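PDB 4TRT: DNA polymerase III subunit beta from Deinococcus radiodurans, which probably forms a ring-shaped, head-to-tail homodimer around DNA that tethers DNA polymerases and other proteins to it, giving them processivity. Local coordinates for residues 164-169 and 237-242; 140-145 and 321-326; 57-62 and 221-226; 17-22 and 78-83; 276-281 and 285-290. All blocks are in the same frame, centred on the assembly; numbering follows the deposited sequence. Where two conformers were deposited one is given.

Contact 1 of 5, residues 164-169 and 237-242; sequences SARVVA and DYERVI
V168 and R166 receive the ring of Y238 differently, one over a face, the other at the edge. V168 CG1 stands above the middle of the ring, 3.8 Å from its centroid and 10° off the normal, a clear CH-pi contact. Its sister methyl CG2 meets Y238 CZ, also at 3.8 Å, and a branched valine suits the place because its two methyls span the ring from centre to hydroxyl end. R166 comes from the side: NH1 lies near the ring plane and gives Y238 OH a fairly straight hydrogen bond of 3.1 Å. The hydroxyl sits in the guanidinium plane, although that plane is turned 51° from the ring. R166 reaches it by a chain bent only at chi3, -76°. E239 OE2 adds a long salt bridge, 3.7 Å from R166 NH1, supplemented by a water. The stronger polar partners lie in the sheet, D179 for R166 NE and E159 for Y238 OH. Strand 164-170 runs between strands 155-161 and 175-181; V167 turns its side chain to helix 130-140, and the 3-10 turn at 238-241, part of the link between the central and C-terminal domains of the sliding clamp, packs back on the other face.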
# COMPACT_ATOMS: atom_id res chain seq x y z
N SER A 164 -15.69 35.51 8.14
CA SER A 164 -15.16 34.37 7.39
C SER A 164 -13.71 34.58 7.00
O SER A 164 -13.16 35.68 7.11
CB SER A 164 -16.03 34.09 6.15
OG SER A 164 -15.59 34.80 5.02
N ALA A 165 -13.09 33.50 6.57
CA ALA A 165 -11.71 33.50 6.13
C ALA A 165 -11.61 32.74 4.80
O ALA A 165 -12.56 32.07 4.39
CB ALA A 165 -10.84 32.84 7.18
N ARG A 166 -10.45 32.83 4.16
CA ARG A 166 -10.25 32.23 2.85
C ARG A 166 -8.82 31.74 2.73
O ARG A 166 -7.89 32.41 3.17
CB ARG A 166 -10.51 33.28 1.77
CG ARG A 166 -10.04 32.88 0.38
CD ARG A 166 -10.38 33.96 -0.63
NE ARG A 166 -11.78 33.93 -0.97
CZ ARG A 166 -12.32 34.53 -2.01
NH1 ARG A 166 -11.58 35.26 -2.84
NH2 ARG A 166 -13.62 34.40 -2.23
N VAL A 167 -8.65 30.56 2.13
CA VAL A 167 -7.31 30.12 1.72
C VAL A 167 -7.24 30.06 0.21
O VAL A 167 -8.22 29.74 -0.45
CB VAL A 167 -6.89 28.75 2.30
CG1 VAL A 167 -6.55 28.88 3.78
CG2 VAL A 167 -7.96 27.69 2.04
N VAL A 168 -6.06 30.40 -0.31
CA VAL A 168 -5.85 30.49 -1.75
C VAL A 168 -4.47 29.92 -2.10
O VAL A 168 -3.48 30.22 -1.42
CB VAL A 168 -5.92 31.96 -2.24
CG1 VAL A 168 -5.92 32.03 -3.77
CG2 VAL A 168 -7.13 32.68 -1.67
N ALA A 169 -4.43 29.12 -3.16
CA ALA A 169 -3.17 28.68 -3.74
C ALA A 169 -3.20 28.87 -5.25
O ALA A 169 -4.28 28.87 -5.87
CB ALA A 169 -2.94 27.23 -3.39
N ASP A 237 -2.17 39.38 -6.87
CA ASP A 237 -3.60 39.61 -7.08
C ASP A 237 -4.20 38.52 -7.98
O ASP A 237 -4.31 38.68 -9.18
CB ASP A 237 -3.83 41.01 -7.67
CG ASP A 237 -5.31 41.39 -7.74
OD1 ASP A 237 -6.16 40.63 -7.25
OD2 ASP A 237 -5.64 42.46 -8.31
N TYR A 238 -4.58 37.41 -7.36
CA TYR A 238 -5.21 36.27 -8.06
C TYR A 238 -6.58 36.61 -8.67
O TYR A 238 -7.01 35.93 -9.60
CB TYR A 238 -5.33 35.05 -7.12
CG TYR A 238 -6.19 35.31 -5.90
CD1 TYR A 238 -7.56 35.12 -5.95
CD2 TYR A 238 -5.63 35.75 -4.72
CE1 TYR A 238 -8.36 35.38 -4.85
CE2 TYR A 238 -6.41 35.99 -3.60
CZ TYR A 238 -7.78 35.81 -3.68
OH TYR A 238 -8.58 36.08 -2.59
N GLU A 239 -7.26 37.65 -8.17
CA GLU A 239 -8.55 38.08 -8.73
C GLU A 239 -8.44 38.37 -10.21
O GLU A 239 -9.38 38.12 -10.96
CB GLU A 239 -9.09 39.35 -8.06
CG GLU A 239 -9.66 39.15 -6.67
CD GLU A 239 -10.88 38.24 -6.65
OE1 GLU A 239 -11.59 38.14 -7.68
OE2 GLU A 239 -11.12 37.64 -5.59
N ARG A 240 -7.29 38.92 -10.62
CA ARG A 240 -7.07 39.31 -12.01
C ARG A 240 -7.12 38.14 -12.98
O ARG A 240 -7.42 38.34 -14.14
CB ARG A 240 -5.70 40.03 -12.19
CG ARG A 240 -5.52 41.36 -11.47
CD ARG A 240 -4.33 42.14 -12.04
NE ARG A 240 -4.65 42.86 -13.28
CZ ARG A 240 -3.77 43.54 -14.01
NH1 ARG A 240 -2.49 43.58 -13.64
NH2 ARG A 240 -4.15 44.18 -15.11
N VAL A 241 -6.81 36.93 -12.52
CA VAL A 241 -6.81 35.76 -13.41
C VAL A 241 -8.10 34.92 -13.33
O VAL A 241 -8.21 33.89 -14.02
CB VAL A 241 -5.56 34.85 -13.18
CG1 VAL A 241 -4.27 35.64 -13.39
CG2 VAL A 241 -5.58 34.20 -11.80
N ILE A 242 -9.06 35.37 -12.52
CA ILE A 242 -10.38 34.73 -12.43
C ILE A 242 -11.32 35.32 -13.49
O ILE A 242 -11.55 36.52 -13.50
CB ILE A 242 -11.04 34.92 -11.04
CG1 ILE A 242 -10.19 34.32 -9.94
CG2 ILE A 242 -12.40 34.24 -10.97
CD1 ILE A 242 -10.75 34.57 -8.55
O HOH W 1 -13.14 35.62 -5.53

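Contact 2 of 5, residues 140-145 and 321-326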
# COMPACT_ATOMS: atom_id res chain seq x y z
N VAL A 140 -7.30 23.30 -1.37
CA VAL A 140 -6.51 24.22 -2.24
C VAL A 140 -5.04 23.88 -2.41
O VAL A 140 -4.41 24.38 -3.33
CB VAL A 140 -6.64 25.68 -1.79
CG1 VAL A 140 -8.12 26.03 -1.64
CG2 VAL A 140 -5.82 25.94 -0.51
N ARG A 141 -4.52 22.98 -1.57
CA ARG A 141 -3.08 22.68 -1.47
C ARG A 141 -2.44 22.27 -2.80
O ARG A 141 -1.31 22.66 -3.09
CB ARG A 141 -2.88 21.57 -0.41
CG ARG A 141 -1.67 20.67 -0.57
CD ARG A 141 -0.46 21.44 -0.13
NE ARG A 141 0.81 20.72 -0.22
CZ ARG A 141 1.70 20.88 -1.20
NH1 ARG A 141 1.45 21.66 -2.25
NH2 ARG A 141 2.85 20.23 -1.12
N TYR A 142 -3.13 21.46 -3.59
CA TYR A 142 -2.61 21.00 -4.89
C TYR A 142 -2.15 22.14 -5.83
O TYR A 142 -1.31 21.92 -6.69
CB TYR A 142 -3.67 20.16 -5.62
CG TYR A 142 -4.84 20.98 -6.14
CD1 TYR A 142 -4.77 21.63 -7.36
CD2 TYR A 142 -6.02 21.13 -5.39
CE1 TYR A 142 -5.82 22.38 -7.84
CE2 TYR A 142 -7.07 21.90 -5.86
CZ TYR A 142 -6.97 22.51 -7.09
OH TYR A 142 -8.00 23.26 -7.60
N ALA A 143 -2.71 23.34 -5.69
CA ALA A 143 -2.42 24.43 -6.63
C ALA A 143 -1.09 25.13 -6.38
O ALA A 143 -0.60 25.85 -7.25
CB ALA A 143 -3.56 25.46 -6.60
N ALA A 144 -0.53 24.96 -5.18
CA ALA A 144 0.76 25.57 -4.84
C ALA A 144 1.87 24.76 -5.49
O ALA A 144 1.78 23.54 -5.56
CB ALA A 144 0.95 25.61 -3.33
N SER A 145 2.91 25.44 -5.97
CA SER A 145 4.07 24.75 -6.53
C SER A 145 5.35 25.28 -5.92
O SER A 145 5.59 26.49 -5.87
CB SER A 145 4.17 24.85 -8.05
OG SER A 145 5.40 24.27 -8.50
N LEU A 321 -8.53 16.80 -12.75
CA LEU A 321 -8.83 15.93 -11.62
C LEU A 321 -8.47 16.60 -10.30
O LEU A 321 -9.23 16.48 -9.33
CB LEU A 321 -8.14 14.58 -11.76
CG LEU A 321 -8.67 13.71 -12.91
CD1 LEU A 321 -7.92 12.39 -12.98
CD2 LEU A 321 -10.17 13.47 -12.78
N ASP A 322 -7.33 17.30 -10.26
CA ASP A 322 -6.96 18.10 -9.08
C ASP A 322 -8.09 19.07 -8.74
O ASP A 322 -8.51 19.17 -7.59
CB ASP A 322 -5.72 18.97 -9.34
CG ASP A 322 -4.42 18.19 -9.38
OD1 ASP A 322 -4.34 17.05 -8.90
OD2 ASP A 322 -3.43 18.77 -9.89
N ALA A 323 -8.56 19.81 -9.75
CA ALA A 323 -9.55 20.86 -9.56
C ALA A 323 -10.91 20.30 -9.12
O ALA A 323 -11.60 20.90 -8.30
CB ALA A 323 -9.70 21.70 -10.82
N LEU A 324 -11.30 19.15 -9.68
CA LEU A 324 -12.57 18.51 -9.34
C LEU A 324 -12.59 17.81 -8.00
O LEU A 324 -13.68 17.54 -7.45
CB LEU A 324 -12.97 17.50 -10.42
CG LEU A 324 -13.30 18.11 -11.77
CD1 LEU A 324 -13.55 16.97 -12.75
CD2 LEU A 324 -14.52 19.03 -11.66
N GLY A 325 -11.41 17.47 -7.48
CA GLY A 325 -11.28 16.65 -6.28
C GLY A 325 -12.22 17.03 -5.15
O GLY A 325 -12.96 16.18 -4.66
N PRO A 326 -12.19 18.30 -4.72
CA PRO A 326 -13.06 18.77 -3.63
C PRO A 326 -14.55 18.94 -3.97
O PRO A 326 -15.32 19.29 -3.10
CB PRO A 326 -12.46 20.13 -3.28
CG PRO A 326 -11.07 20.10 -3.80
CD PRO A 326 -11.17 19.31 -5.06
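Y142 lays its ring on D322 and brings its hydroxyl to A323 near the C-terminal end of helix 317-324, joining the central and C-terminal domains of the sliding-clamp chain. The tight part is this ring. D322 CB lies over one face, 3.4 Å from Y142 CD1, in a CH-pi contact whose direction is 30° off the ring normal. D322 O stands 3.5 Å from Y142 CE2. A tyrosine suits the site because its flat face fits a helix backbone while its hydroxyl carries on past it to a hydrogen bond with Y353 OH. No hydrogen bond crosses between the segments, and beyond the ring the contact thins out. P326 comes no nearer with its side chain than 4.8 Å, G325 is exposed, and R141 turns off to a salt bridge with D197. The carboxylate of D322 looks elsewhere, to R174, so its CB does the touching. Replacing Y142 by an alanine would probably open a gap beside D322 CB and take from Y353 OH a hydrogen-bonding mate. With chi1 at 71°, CG of Y142 sits between its backbone N and carbonyl carbon, and the ring ends with OH 3.5 Å from A323 CA.

Contact 3 of 5, residues 57-62 and 221-226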
# COMPACT_ATOMS: atom_id res chain seq x y z
N PHE A 57 0.97 16.88 23.88
CA PHE A 57 0.78 16.53 25.29
C PHE A 57 0.02 15.21 25.42
O PHE A 57 -1.02 15.01 24.79
CB PHE A 57 0.01 17.64 26.00
CG PHE A 57 -0.27 17.35 27.45
CD1 PHE A 57 0.73 17.49 28.40
CD2 PHE A 57 -1.53 16.96 27.87
CE1 PHE A 57 0.48 17.24 29.74
CE2 PHE A 57 -1.79 16.70 29.21
CZ PHE A 57 -0.78 16.85 30.14
N VAL A 58 0.53 14.32 26.27
CA VAL A 58 -0.13 13.07 26.58
C VAL A 58 -0.38 13.01 28.09
O VAL A 58 0.57 12.96 28.88
CB VAL A 58 0.73 11.87 26.13
CG1 VAL A 58 0.07 10.56 26.52
CG2 VAL A 58 0.99 11.95 24.62
N PRO A 59 -1.66 13.00 28.51
CA PRO A 59 -1.94 12.89 29.94
C PRO A 59 -1.37 11.63 30.56
O PRO A 59 -1.39 10.57 29.93
CB PRO A 59 -3.48 12.88 30.00
CG PRO A 59 -3.91 13.64 28.79
CD PRO A 59 -2.88 13.31 27.73
N ALA A 60 -0.83 11.76 31.77
CA ALA A 60 -0.19 10.65 32.45
C ALA A 60 -0.03 10.95 33.91
O ALA A 60 -0.06 12.11 34.32
CB ALA A 60 1.19 10.39 31.83
N GLU A 61 0.17 9.91 34.71
CA GLU A 61 0.55 10.09 36.09
C GLU A 61 2.04 9.88 36.18
O GLU A 61 2.53 8.82 35.82
CB GLU A 61 -0.22 9.13 36.99
CG GLU A 61 -1.71 9.34 36.78
CD GLU A 61 -2.57 8.92 37.94
OE1 GLU A 61 -2.04 8.26 38.87
OE2 GLU A 61 -3.78 9.27 37.92
N VAL A 62 2.75 10.90 36.66
CA VAL A 62 4.21 10.88 36.69
C VAL A 62 4.73 11.13 38.12
O VAL A 62 4.21 11.99 38.83
CB VAL A 62 4.79 11.97 35.77
CG1 VAL A 62 6.31 11.88 35.77
CG2 VAL A 62 4.26 11.85 34.34
N THR A 221 -3.72 23.47 19.11
CA THR A 221 -4.99 22.78 19.14
C THR A 221 -5.13 22.13 20.50
O THR A 221 -4.36 22.40 21.43
CB THR A 221 -5.04 21.64 18.12
OG1 THR A 221 -4.31 20.50 18.64
CG2 THR A 221 -4.45 22.06 16.80
N ASP A 222 -6.15 21.28 20.61
CA ASP A 222 -6.23 20.30 21.67
C ASP A 222 -4.97 19.41 21.65
O ASP A 222 -4.80 18.56 20.77
CB ASP A 222 -7.53 19.52 21.46
CG ASP A 222 -7.55 18.20 22.18
OD1 ASP A 222 -7.65 18.21 23.42
OD2 ASP A 222 -7.51 17.15 21.50
N ARG A 223 -4.09 19.67 22.60
CA ARG A 223 -2.89 18.85 22.86
C ARG A 223 -1.68 19.02 21.93
O ARG A 223 -0.58 18.65 22.32
CB ARG A 223 -3.24 17.36 23.00
CG ARG A 223 -4.11 17.06 24.21
CD ARG A 223 -4.54 15.62 24.21
NE ARG A 223 -5.39 15.31 25.36
CZ ARG A 223 -5.85 14.10 25.64
NH1 ARG A 223 -5.53 13.07 24.87
NH2 ARG A 223 -6.63 13.91 26.69
N VAL A 224 -1.85 19.58 20.72
CA VAL A 224 -0.73 19.79 19.82
C VAL A 224 -0.35 21.26 19.68
O VAL A 224 -1.24 22.12 19.62
CB VAL A 224 -1.03 19.26 18.40
CG1 VAL A 224 0.11 19.63 17.46
CG2 VAL A 224 -1.23 17.76 18.40
N LYS A 225 0.95 21.54 19.64
CA LYS A 225 1.48 22.86 19.29
C LYS A 225 2.47 22.69 18.13
O LYS A 225 3.31 21.79 18.15
CB LYS A 225 2.22 23.48 20.47
CG LYS A 225 1.46 23.41 21.79
CD LYS A 225 2.21 24.17 22.87
CE LYS A 225 1.38 24.41 24.12
NZ LYS A 225 1.56 23.31 25.08
N MET A 226 2.37 23.55 17.12
CA MET A 226 3.27 23.47 15.96
C MET A 226 3.84 24.83 15.65
O MET A 226 3.07 25.80 15.53
CB MET A 226 2.53 22.93 14.73
CG MET A 226 3.43 22.75 13.52
SD MET A 226 2.60 22.19 12.03
CE MET A 226 2.49 20.43 12.32
O HOH W 2 -2.87 12.68 23.35
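F57 and R223 are joined by one backbone hydrogen bond, F57 N to R223 O, 2.8 Å long and nearly straight at 163°. From there the R223 side chain runs on alongside strand 52-59 to P59. Its CB, CG and CD pass the carbonyl of F57, with CD 3.6 Å from F57 O, and CG lies at the edge of the F57 ring. At the far end the CG-CD edge of P59 points at one face of the guanidinium, with CD 3.7 Å above the centre of that group and CG 3.4 Å from R223 NH2. Proline suits this place because its CG and CD methylenes are apolar and can sit against the face of the cation without claiming its N-H groups. The fit depends on an R223 chain extended from CG to NE (chi2 174°, chi3 -179°). A water accepts from R223 NH1 at 3.1 Å and gives a weak bond to F57 O. Further out, R223 sits in a tight turn: its phi is positive, D222 and R223 have angles close to type II, and T221 N bonds to V224 O across its base. K225 then continues the pairing with S55, while V224 packs on L54, C56 and L17. Such antiparallel pairing of strands 52-59 and 224-229, which makes one sheet run from the N-terminal into the central domain, is characteristic of the sliding-clamp fold.

Contact 4 of 5, residues 17-22 and 78-83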
# COMPACT_ATOMS: atom_id res chain seq x y z
N LEU A 17 1.99 11.11 15.57
CA LEU A 17 2.11 12.45 15.01
C LEU A 17 3.58 12.87 14.93
O LEU A 17 4.02 13.40 13.92
CB LEU A 17 1.30 13.47 15.84
CG LEU A 17 -0.24 13.35 15.84
CD1 LEU A 17 -0.83 14.31 16.88
CD2 LEU A 17 -0.88 13.59 14.48
N LEU A 18 4.33 12.63 16.00
CA LEU A 18 5.72 13.05 16.07
C LEU A 18 6.62 12.27 15.13
O LEU A 18 7.52 12.85 14.52
CB LEU A 18 6.26 12.97 17.50
CG LEU A 18 5.87 14.25 18.24
CD1 LEU A 18 5.64 14.01 19.71
CD2 LEU A 18 6.88 15.35 17.97
N GLU A 19 6.37 10.98 14.96
CA GLU A 19 7.21 10.17 14.09
C GLU A 19 7.06 10.54 12.61
O GLU A 19 7.98 10.32 11.82
CB GLU A 19 6.99 8.67 14.31
CG GLU A 19 5.85 8.05 13.54
CD GLU A 19 5.77 6.54 13.73
OE1 GLU A 19 4.65 6.01 13.78
OE2 GLU A 19 6.82 5.86 13.82
N ARG A 20 5.93 11.12 12.22
CA ARG A 20 5.79 11.59 10.84
C ARG A 20 6.58 12.88 10.57
O ARG A 20 6.95 13.11 9.43
CB ARG A 20 4.33 11.73 10.40
CG ARG A 20 3.70 10.40 10.00
CD ARG A 20 2.25 10.59 9.64
NE ARG A 20 1.54 11.35 10.68
CZ ARG A 20 0.27 11.71 10.62
NH1 ARG A 20 -0.49 11.34 9.59
NH2 ARG A 20 -0.25 12.44 11.60
N VAL A 21 6.85 13.69 11.60
CA VAL A 21 7.65 14.92 11.49
C VAL A 21 9.15 14.67 11.69
O VAL A 21 9.99 15.11 10.88
CB VAL A 21 7.17 15.96 12.53
CG1 VAL A 21 8.09 17.18 12.57
CG2 VAL A 21 5.74 16.37 12.22
N ILE A 22 9.50 13.98 12.78
CA ILE A 22 10.90 13.72 13.10
C ILE A 22 11.50 12.83 12.00
O ILE A 22 10.89 11.81 11.64
CB ILE A 22 11.04 13.06 14.49
CG1 ILE A 22 10.49 14.00 15.56
CG2 ILE A 22 12.49 12.72 14.79
CD1 ILE A 22 10.40 13.44 16.97
N ILE A 78 8.04 0.39 19.29
CA ILE A 78 7.95 -0.44 20.50
C ILE A 78 6.57 -0.27 21.16
O ILE A 78 5.92 -1.26 21.52
CB ILE A 78 9.09 -0.09 21.47
CG1 ILE A 78 10.42 -0.67 20.96
CG2 ILE A 78 8.79 -0.57 22.88
CD1 ILE A 78 11.62 -0.15 21.74
N VAL A 79 6.11 0.97 21.26
CA VAL A 79 4.83 1.24 21.92
C VAL A 79 3.67 0.66 21.11
O VAL A 79 2.80 0.00 21.65
CB VAL A 79 4.62 2.74 22.19
CG1 VAL A 79 3.22 3.03 22.76
CG2 VAL A 79 5.68 3.25 23.15
N ARG A 80 3.71 0.85 19.79
CA ARG A 80 2.70 0.28 18.91
C ARG A 80 2.58 -1.23 19.05
O ARG A 80 1.47 -1.74 19.05
CB ARG A 80 3.06 0.66 17.49
CG ARG A 80 2.24 0.04 16.37
CD ARG A 80 2.77 0.49 15.01
NE ARG A 80 3.12 1.90 15.03
CZ ARG A 80 4.29 2.43 14.67
NH1 ARG A 80 5.29 1.69 14.20
NH2 ARG A 80 4.45 3.74 14.74
N ASN A 81 3.71 -1.92 19.19
CA ASN A 81 3.73 -3.38 19.26
C ASN A 81 3.35 -3.95 20.62
O ASN A 81 3.19 -5.16 20.75
CB ASN A 81 5.13 -3.90 18.87
CG ASN A 81 5.45 -3.71 17.40
OD1 ASN A 81 4.56 -3.54 16.57
ND2 ASN A 81 6.75 -3.75 17.06
N LEU A 82 3.24 -3.11 21.64
CA LEU A 82 2.89 -3.59 22.96
C LEU A 82 1.47 -4.15 22.95
O LEU A 82 0.58 -3.65 22.24
CB LEU A 82 3.00 -2.50 24.01
CG LEU A 82 4.37 -2.02 24.44
CD1 LEU A 82 4.16 -0.86 25.39
CD2 LEU A 82 5.18 -3.11 25.12
N GLY A 83 1.28 -5.22 23.70
CA GLY A 83 -0.01 -5.91 23.77
C GLY A 83 -1.04 -5.20 24.63
O GLY A 83 -2.18 -4.99 24.18
O HOH W 3 8.04 3.67 13.79
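E19 sends CG into the position between its backbone N and carbonyl carbon (chi1 85°) and then runs straight out, while R80 leaves its helix extended and bends at chi3, -41°. The two residues bridge helices 8-21 and 72-81, the helix pair of the N-terminal domain; in sliding clamps such helices line the DNA channel. Their CA atoms are 11.9 Å apart, so it takes two long side chains to close the distance; glutamate and arginine have the reach, and their opposite charges reward the meeting. The side chains approach at about a right angle, yet the carboxylate and guanidinium planes lie 25° apart, nearly coplanar. E19 OE1 meets the guanidinium edge in a salt bridge to R80 NH2 modelled at 2.5 Å, so short that the exact distance is doubtful. Beneath this surface contact V79 packs on L11 and L15, and E19 on A76. At the C-terminal end of helix 72-81, N81 O takes a hydrogen bond from R263 of the second subunit, placing this helix at the dimer interface. A water gives E19 OE2 a hydrogen bond modelled equally short, its length doubtful too, and accepts a weak one of 3.4 Å from R80 NH1.

Contact 5 of 5, residues 276-281 and 285-290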
# COMPACT_ATOMS: atom_id res chain seq x y z
N VAL A 276 -6.62 16.48 -22.60
CA VAL A 276 -7.99 16.01 -22.76
C VAL A 276 -8.89 17.10 -23.35
O VAL A 276 -8.90 18.24 -22.86
CB VAL A 276 -8.57 15.52 -21.42
CG1 VAL A 276 -8.55 16.64 -20.38
CG2 VAL A 276 -10.00 15.00 -21.61
N GLU A 277 -9.63 16.75 -24.40
CA GLU A 277 -10.54 17.67 -25.05
C GLU A 277 -11.91 17.59 -24.39
O GLU A 277 -12.41 16.51 -24.06
CB GLU A 277 -10.63 17.38 -26.55
CG GLU A 277 -11.75 18.09 -27.32
CD GLU A 277 -11.92 17.52 -28.73
OE1 GLU A 277 -10.89 17.30 -29.43
OE2 GLU A 277 -13.08 17.27 -29.14
N PHE A 278 -12.49 18.76 -24.14
CA PHE A 278 -13.86 18.88 -23.63
C PHE A 278 -14.67 19.44 -24.79
O PHE A 278 -14.34 20.52 -25.28
CB PHE A 278 -13.92 19.91 -22.52
CG PHE A 278 -13.60 19.39 -21.16
CD1 PHE A 278 -12.44 18.69 -20.92
CD2 PHE A 278 -14.43 19.69 -20.10
CE1 PHE A 278 -12.13 18.23 -19.66
CE2 PHE A 278 -14.13 19.23 -18.83
CZ PHE A 278 -12.97 18.51 -18.61
N LEU A 279 -15.68 18.72 -25.24
CA LEU A 279 -16.58 19.24 -26.27
C LEU A 279 -18.00 19.27 -25.72
O LEU A 279 -18.59 18.23 -25.45
CB LEU A 279 -16.52 18.39 -27.54
CG LEU A 279 -17.48 18.76 -28.69
CD1 LEU A 279 -17.16 20.15 -29.21
CD2 LEU A 279 -17.40 17.72 -29.80
N VAL A 280 -18.53 20.47 -25.54
CA VAL A 280 -19.91 20.66 -25.09
C VAL A 280 -20.77 20.90 -26.32
O VAL A 280 -20.50 21.80 -27.11
CB VAL A 280 -20.04 21.84 -24.10
CG1 VAL A 280 -21.47 21.96 -23.57
CG2 VAL A 280 -19.03 21.71 -22.95
N SER A 281 -21.82 20.10 -26.47
CA SER A 281 -22.76 20.25 -27.57
C SER A 281 -24.04 19.47 -27.31
O SER A 281 -23.99 18.34 -26.84
CB SER A 281 -22.12 19.73 -28.86
OG SER A 281 -22.89 20.20 -29.93
N LEU A 285 -21.53 16.48 -22.84
CA LEU A 285 -20.12 16.79 -22.75
C LEU A 285 -19.38 15.55 -23.23
O LEU A 285 -19.55 14.46 -22.68
CB LEU A 285 -19.71 17.13 -21.32
CG LEU A 285 -18.21 17.19 -21.02
CD1 LEU A 285 -17.53 18.28 -21.86
CD2 LEU A 285 -17.97 17.43 -19.54
N ARG A 286 -18.57 15.71 -24.27
CA ARG A 286 -17.71 14.63 -24.74
C ARG A 286 -16.28 14.92 -24.31
O ARG A 286 -15.76 16.02 -24.53
CB ARG A 286 -17.80 14.50 -26.25
CG ARG A 286 -17.16 13.22 -26.76
CD ARG A 286 -17.05 13.23 -28.26
NE ARG A 286 -15.96 14.09 -28.69
CZ ARG A 286 -15.68 14.34 -29.97
NH1 ARG A 286 -16.40 13.80 -30.94
NH2 ARG A 286 -14.67 15.15 -30.26
N LEU A 287 -15.64 13.92 -23.73
CA LEU A 287 -14.23 13.99 -23.38
C LEU A 287 -13.47 13.13 -24.37
O LEU A 287 -13.91 12.02 -24.67
CB LEU A 287 -14.02 13.46 -21.97
CG LEU A 287 -14.87 14.21 -20.94
CD1 LEU A 287 -14.67 13.55 -19.60
CD2 LEU A 287 -14.44 15.67 -20.89
N ALA A 288 -12.34 13.63 -24.87
CA ALA A 288 -11.53 12.90 -25.85
C ALA A 288 -10.05 13.05 -25.55
O ALA A 288 -9.59 14.12 -25.11
CB ALA A 288 -11.81 13.38 -27.27
N ALA A 289 -9.31 11.98 -25.76
CA ALA A 289 -7.86 12.01 -25.70
C ALA A 289 -7.32 11.01 -26.69
O ALA A 289 -8.00 10.06 -27.09
CB ALA A 289 -7.37 11.71 -24.28
N GLU A 290 -6.08 11.24 -27.10
CA GLU A 290 -5.47 10.45 -28.15
C GLU A 290 -3.97 10.48 -27.98
O GLU A 290 -3.41 11.49 -27.57
CB GLU A 290 -5.86 11.00 -29.51
CG GLU A 290 -5.34 10.19 -30.68
CD GLU A 290 -5.97 10.59 -32.00
OE1 GLU A 290 -6.81 11.51 -32.01
OE2 GLU A 290 -5.60 9.99 -33.04
O HOH W 4 -14.47 15.53 -27.04
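E277 and A288 open the backbone pairing of this antiparallel beta hairpin as a hydrogen-bonded pair, E277 N to A288 O at 2.7 Å and A288 N to E277 O at 3.0 Å. L279 and R286 form the next such pair; F278 with L287 and V280 with L285 are non-hydrogen-bonded pairs, their backbone groups bonding instead to the flanking strands. Apolar contacts gather on the face that carries these last four residues. L287 CD2 lies over the middle of the F278 ring, 3.6 Å from the centroid and 12° off the normal, a CH-pi contact between side chains that run side by side. L285 CD1 reaches diagonally to F278 CD2 at 3.8 Å and also touches V280 CG2. Replacing F278 by an alanine would probably leave L287 CD2 without the ring it covers and open a gap beside L285. The salt bridge of the hairpin lies on the other face, where R286 NH2 bonds diagonally to E277 OE2 at 2.9 Å on the syn side. A water ties R286 NE to the same oxygen, and L279 CD2 covers one guanidinium face, 3.8 Å from R286 CZ; leucine suits the spot by shielding the cation without competing for its N-H groups. Strands 294-301 and 310-316 flank the hairpin, while its apolar face packs through L287 on helix 254-265 and through F278 on V320 of helix 317-324 and edge-to-face on F315.

In the fold
The five contacts form two touching pairs and a fifth that touches neither, along the chain's arc. Contacts 1 and 2, centres 14 Å apart, meet directly, V167 CG2 lying 3.8 Å from V140 CG2, and both join central-domain residues to segments further along the chain. Contacts 3 and 4, centres 15 Å apart, touch where V224 CG2 packs on L17 CD1 at 3.8 Å, so the seam between the first two domains rests on a helix of contact 4. Contact 5 lies within the C-terminal domain, nested in the loop closed by contact 2, with nearest atoms about 6 Å apart. Between contacts 3 and 5 the centres are about 52 Å apart, on opposite sides of the chain's centre.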